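PDB 6PTR: beta sliding clamp, which probably forms a ring-shaped head-to-tail homodimer around DNA, tethering DNA polymerases and other proteins to the template and making them processive. Local coordinates for residues S336-L339 and L340-A343; Q276-S279 and S280-R284. All coordinates share one frame; numbering follows the deposited sequence. Where two conformers were deposited one is given.

Overall arrangement
The C-terminal domain of this clamp shows how a helix can be braced from within and still pack against its neighbour. Following the chain from the N terminus, helix 275-285 comes first, directly after strand 269-274, and holds contact 2; helix 336-345 follows strand 330-335 and holds contact 1. Each contact is local, spanning about two turns of one helix and closing no long loop, and the two lie in series, neither enclosing nor crossing the other. Between them the chain runs through strands 295-301, 304-311, 315-322 and 330-335. The helices then meet side by side, contact centres about 10 Å apart, where Leu340 CG lies 3.8 Å from Val282 CG1. Contact 2 also faces the second subunit.

Contact 1: S336-L339 and L340-A343; sequences SRYL and LDIA
Arg337 and Asp341 form an i to i+4 salt bridge along the first turns of helix 336-345, a local contact on the more exposed side of a helix whose other side is buried in the C-terminal domain. In the conformer described, one of two for Arg337, the guanidinium grips the carboxylate side-on, two of its nitrogens meeting one oxygen: NE and NH1 of Arg337 each lie 2.8 Å from OD1 of Asp341. Both donors come to the same face of the carboxylate, whose plane is turned 40° from the guanidinium. The arginine chain leaves with CG anti to the backbone N (chi1 -176°) and then bends at chi2 and chi3, which folds the guanidinium back over Leu340, whose CB sits 3.6 Å above its centre. Helix 336-345 is one of two helices in this domain of the DNA-clamp fold, the other being 275-285. OD2 of Asp341 has a second cationic partner in Arg189, which would favour the ionised carboxylate. OD2 of Asp341 also lies at the edge of the Tyr338 ring, 3.9 Å from CD1 of Tyr338. On the buried side Leu339 packs on Val296 and Leu376. Ala343 N donates to Leu339 O at 2.9 Å.

Contact 2: Q276-S279 and S280-R284; sequences QDFS and SAVDR
Residues 276-279 run straight into 280-284 as one alpha-helix, their backbones joined by successive i to i+4 bonds such as Val282 N to Phe278 O at 2.9 Å. This is helix 275-285 of the C-terminal DNA-clamp domain, packed against helix 336-345 and strands 304-311 and 315-322. On its buried side Val282 lays CG2 over one face of the Phe278 ring, 3.8 Å from the centroid and 16° off the normal, a CH-pi contact displaced toward the rim near CZ. The ring reaches this place because CG of Phe278 stands anti to the backbone N (chi1 176°); Phe353 meets the same ring edge-to-face. On the other side of the helix the carbonyl of Gln276 accepts from Ser280 N and, in the conformer described, from Ser280 OG, which approach from opposite faces of the carbonyl plane, OG at 3.0 Å from Gln276 O. Toward the second subunit, Asp283 makes a salt bridge with Lys88 of that subunit. Arg284 turns back along the helix, its guanidinium face over Ser280 O and Ala281 CA, and Asp319 pairs with its NH2. A water in the guanidinium plane links the turns, lying 2.8 Å from Arg284 NH2 and donating to Asp277 O.

Contact 1: S336-L339 and L340-A343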
ATOM      1  N   SER C 336       9.258  18.424  13.090  1.00 21.15           N
ATOM      2  CA  SER C 336      10.161  17.280  12.984  1.00 22.95           C
ATOM      3  C   SER C 336      10.114  16.651  11.594  1.00 18.49           C
ATOM      4  O   SER C 336      11.136  16.181  11.093  1.00 20.42           O
ATOM      5  CB  SER C 336       9.807  16.246  14.051  1.00 20.54           C
ATOM      6  OG  SER C 336       8.460  15.826  13.924  1.00 19.25           O
ATOM      7  N   ARG C 337       8.931  16.576  10.987  1.00 16.42           N
ATOM      8  CA  ARG C 337       8.847  16.038   9.635  0.57 18.20           C
ATOM      9  C   ARG C 337       9.624  16.904   8.652  1.00 18.48           C
ATOM     10  O   ARG C 337      10.289  16.386   7.751  1.00 21.01           O
ATOM     11  CB  ARG C 337       7.392  15.913   9.198  0.57 19.28           C
ATOM     12  CG  ARG C 337       7.253  15.268   7.821  0.57 24.55           C
ATOM     13  CD  ARG C 337       7.890  13.879   7.802  0.57 25.61           C
ATOM     14  NE  ARG C 337       9.013  13.799   6.872  0.57 35.53           N
ATOM     15  CZ  ARG C 337       9.774  12.720   6.703  0.57 41.12           C
ATOM     16  NH1 ARG C 337      10.769  12.732   5.812  0.57 34.34           N
ATOM     17  NH2 ARG C 337       9.540  11.629   7.425  0.57 40.52           N
ATOM     18  N   TYR C 338       9.548  18.223   8.805  1.00 18.62           N
ATOM     19  CA  TYR C 338      10.293  19.089   7.899  1.00 19.40           C
ATOM     20  C   TYR C 338      11.790  18.926   8.095  1.00 20.69           C
ATOM     21  O   TYR C 338      12.556  18.986   7.127  1.00 19.91           O
ATOM     22  CB  TYR C 338       9.881  20.552   8.095  1.00 17.72           C
ATOM     23  CG  TYR C 338       8.438  20.853   7.720  1.00 16.92           C
ATOM     24  CD1 TYR C 338       7.665  19.930   7.030  1.00 19.76           C
ATOM     25  CD2 TYR C 338       7.858  22.081   8.055  1.00 19.87           C
ATOM     26  CE1 TYR C 338       6.342  20.210   6.669  1.00 25.57           C
ATOM     27  CE2 TYR C 338       6.535  22.373   7.716  1.00 21.38           C
ATOM     28  CZ  TYR C 338       5.788  21.433   7.017  1.00 28.54           C
ATOM     29  OH  TYR C 338       4.482  21.706   6.670  1.00 30.33           O
ATOM     30  N   LEU C 339      12.236  18.737   9.343  1.00 18.70           N
ATOM     31  CA  LEU C 339      13.648  18.456   9.576  1.00 17.37           C
ATOM     32  C   LEU C 339      14.071  17.174   8.884  1.00 20.94           C
ATOM     33  O   LEU C 339      15.138  17.119   8.264  1.00 22.36           O
ATOM     34  CB  LEU C 339      13.940  18.344  11.074  1.00 18.84           C
ATOM     35  CG  LEU C 339      14.051  19.616  11.901  1.00 17.64           C
ATOM     36  CD1 LEU C 339      14.120  19.205  13.378  1.00 18.76           C
ATOM     37  CD2 LEU C 339      15.284  20.411  11.507  1.00 16.60           C
ATOM     38  N   LEU C 340      13.248  16.127   8.972  1.00 20.27           N
ATOM     39  CA  LEU C 340      13.599  14.881   8.292  1.00 19.86           C
ATOM     40  C   LEU C 340      13.576  15.056   6.778  1.00 21.82           C
ATOM     41  O   LEU C 340      14.432  14.507   6.076  1.00 24.34           O
ATOM     42  CB  LEU C 340      12.650  13.771   8.729  1.00 22.24           C
ATOM     43  CG  LEU C 340      12.849  13.411  10.209  1.00 25.70           C
ATOM     44  CD1 LEU C 340      11.809  12.408  10.648  1.00 30.62           C
ATOM     45  CD2 LEU C 340      14.250  12.855  10.416  1.00 27.24           C
ATOM     46  N   ASP C 341      12.622  15.839   6.263  1.00 23.60           N
ATOM     47  CA  ASP C 341      12.603  16.114   4.826  1.00 24.84           C
ATOM     48  C   ASP C 341      13.929  16.710   4.371  1.00 22.10           C
ATOM     49  O   ASP C 341      14.522  16.253   3.385  1.00 24.44           O
ATOM     50  CB  ASP C 341      11.451  17.062   4.467  1.00 28.22           C
ATOM     51  CG  ASP C 341      10.081  16.430   4.623  1.00 31.82           C
ATOM     52  OD1 ASP C 341       9.965  15.178   4.616  1.00 29.06           O
ATOM     53  OD2 ASP C 341       9.107  17.205   4.722  1.00 28.82           O
ATOM     54  N   ILE C 342      14.421  17.725   5.087  1.00 20.38           N
ATOM     55  CA  ILE C 342      15.637  18.394   4.645  1.00 25.79           C
ATOM     56  C   ILE C 342      16.858  17.514   4.886  1.00 25.92           C
ATOM     57  O   ILE C 342      17.757  17.435   4.039  1.00 22.44           O
ATOM     58  CB  ILE C 342      15.751  19.762   5.332  1.00 20.19           C
ATOM     59  CG1 ILE C 342      14.630  20.665   4.820  1.00 20.79           C
ATOM     60  CG2 ILE C 342      17.118  20.379   5.061  1.00 19.83           C
ATOM     61  CD1 ILE C 342      14.414  21.914   5.706  1.00 24.10           C
ATOM     62  N   ALA C 343      16.904  16.816   6.027  1.00 22.83           N
ATOM     63  CA  ALA C 343      18.000  15.869   6.237  1.00 25.79           C
ATOM     64  C   ALA C 343      18.063  14.850   5.104  1.00 28.72           C
ATOM     65  O   ALA C 343      19.155  14.475   4.648  1.00 27.38           O
ATOM     66  CB  ALA C 343      17.841  15.170   7.589  1.00 26.73           C
TER

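Contact 2: Q276-S279 and S280-R284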
ATOM      1  N   GLN C 276      23.052  11.305   9.955  1.00 25.81           N
ATOM      2  CA  GLN C 276      22.321  10.067  10.188  0.51 27.28           C
ATOM      3  C   GLN C 276      21.901   9.946  11.649  1.00 27.42           C
ATOM      4  O   GLN C 276      20.779   9.531  11.962  1.00 26.11           O
ATOM      5  CB  GLN C 276      23.204   8.890   9.755  0.51 30.81           C
ATOM      6  CG  GLN C 276      23.589   8.881   8.259  0.51 35.74           C
ATOM      7  CD  GLN C 276      24.699   9.884   7.830  0.51 37.98           C
ATOM      8  OE1 GLN C 276      25.413  10.479   8.652  0.51 26.22           O
ATOM      9  NE2 GLN C 276      24.837  10.056   6.517  0.51 36.88           N
ATOM     10  N   ASP C 277      22.808  10.300  12.560  1.00 29.52           N
ATOM     11  CA  ASP C 277      22.480  10.250  13.983  1.00 22.03           C
ATOM     12  C   ASP C 277      21.372  11.236  14.323  1.00 22.96           C
ATOM     13  O   ASP C 277      20.486  10.934  15.135  1.00 25.65           O
ATOM     14  CB  ASP C 277      23.738  10.540  14.802  1.00 24.12           C
ATOM     15  CG  ASP C 277      24.773   9.442  14.686  1.00 36.10           C
ATOM     16  OD1 ASP C 277      24.437   8.314  14.248  1.00 33.59           O
ATOM     17  OD2 ASP C 277      25.933   9.704  15.047  1.00 37.81           O
ATOM     18  N   PHE C 278      21.420  12.434  13.726  1.00 22.09           N
ATOM     19  CA  PHE C 278      20.380  13.443  13.949  1.00 22.87           C
ATOM     20  C   PHE C 278      19.045  12.978  13.388  1.00 20.47           C
ATOM     21  O   PHE C 278      18.005  13.071  14.054  1.00 19.86           O
ATOM     22  CB  PHE C 278      20.807  14.764  13.300  1.00 21.88           C
ATOM     23  CG  PHE C 278      19.777  15.855  13.388  1.00 22.79           C
ATOM     24  CD1 PHE C 278      19.627  16.584  14.556  1.00 24.35           C
ATOM     25  CD2 PHE C 278      18.958  16.148  12.308  1.00 25.38           C
ATOM     26  CE1 PHE C 278      18.678  17.590  14.641  1.00 20.90           C
ATOM     27  CE2 PHE C 278      17.996  17.146  12.393  1.00 22.42           C
ATOM     28  CZ  PHE C 278      17.872  17.873  13.547  1.00 19.11           C
ATOM     29  N   SER C 279      19.056  12.478  12.151  1.00 21.16           N
ATOM     30  CA  SER C 279      17.824  12.005  11.527  1.00 22.32           C
ATOM     31  C   SER C 279      17.182  10.884  12.336  1.00 22.67           C
ATOM     32  O   SER C 279      15.964  10.882  12.547  1.00 21.06           O
ATOM     33  CB  SER C 279      18.115  11.527  10.100  1.00 25.47           C
ATOM     34  OG  SER C 279      18.582  12.608   9.316  1.00 34.22           O
ATOM     35  N   SER C 280      17.973   9.898  12.768  1.00 20.85           N
ATOM     36  CA  SER C 280      17.405   8.777  13.510  0.54 20.72           C
ATOM     37  C   SER C 280      16.843   9.234  14.851  1.00 19.44           C
ATOM     38  O   SER C 280      15.788   8.764  15.288  1.00 18.32           O
ATOM     39  CB  SER C 280      18.456   7.689  13.712  0.54 22.97           C
ATOM     40  OG  SER C 280      18.929   7.189  12.472  0.54 20.42           O
ATOM     41  N   ALA C 281      17.535  10.159  15.518  1.00 20.34           N
ATOM     42  CA  ALA C 281      17.040  10.666  16.804  1.00 18.59           C
ATOM     43  C   ALA C 281      15.739  11.439  16.643  1.00 17.41           C
ATOM     44  O   ALA C 281      14.809  11.269  17.440  1.00 17.67           O
ATOM     45  CB  ALA C 281      18.098  11.548  17.457  1.00 15.88           C
ATOM     46  N   VAL C 282      15.660  12.306  15.627  1.00 18.44           N
ATOM     47  CA  VAL C 282      14.431  13.043  15.368  1.00 16.47           C
ATOM     48  C   VAL C 282      13.313  12.079  15.026  1.00 18.63           C
ATOM     49  O   VAL C 282      12.180  12.227  15.498  1.00 17.72           O
ATOM     50  CB  VAL C 282      14.637  14.073  14.237  1.00 17.91           C
ATOM     51  CG1 VAL C 282      13.285  14.664  13.786  1.00 19.79           C
ATOM     52  CG2 VAL C 282      15.590  15.169  14.687  1.00 20.08           C
ATOM     53  N   ASP C 283      13.608  11.095  14.173  1.00 17.60           N
ATOM     54  CA  ASP C 283      12.624  10.074  13.837  1.00 19.01           C
ATOM     55  C   ASP C 283      12.106   9.392  15.100  1.00 21.09           C
ATOM     56  O   ASP C 283      10.892   9.238  15.284  1.00 20.17           O
ATOM     57  CB  ASP C 283      13.251   9.062  12.861  1.00 20.33           C
ATOM     58  CG  ASP C 283      12.237   8.082  12.296  1.00 28.71           C
ATOM     59  OD1 ASP C 283      11.029   8.413  12.276  1.00 27.82           O
ATOM     60  OD2 ASP C 283      12.650   6.978  11.864  1.00 32.12           O
ATOM     61  N   ARG C 284      13.011   9.013  16.007  1.00 21.02           N
ATOM     62  CA  ARG C 284      12.583   8.318  17.215  1.00 17.34           C
ATOM     63  C   ARG C 284      11.668   9.190  18.071  1.00 17.68           C
ATOM     64  O   ARG C 284      10.563   8.767  18.426  1.00 20.68           O
ATOM     65  CB  ARG C 284      13.802   7.856  18.020  1.00 18.13           C
ATOM     66  CG  ARG C 284      14.544   6.701  17.347  1.00 19.56           C
ATOM     67  CD  ARG C 284      15.620   6.125  18.254  1.00 21.87           C
ATOM     68  NE  ARG C 284      16.674   7.075  18.608  1.00 22.49           N
ATOM     69  CZ  ARG C 284      17.830   7.202  17.964  1.00 28.65           C
ATOM     70  NH1 ARG C 284      18.095   6.451  16.901  1.00 26.24           N
ATOM     71  NH2 ARG C 284      18.741   8.073  18.399  1.00 24.65           N
TER
HETATM   72  O   HOH W   1      21.003   8.857  16.930  1.00 27.81           O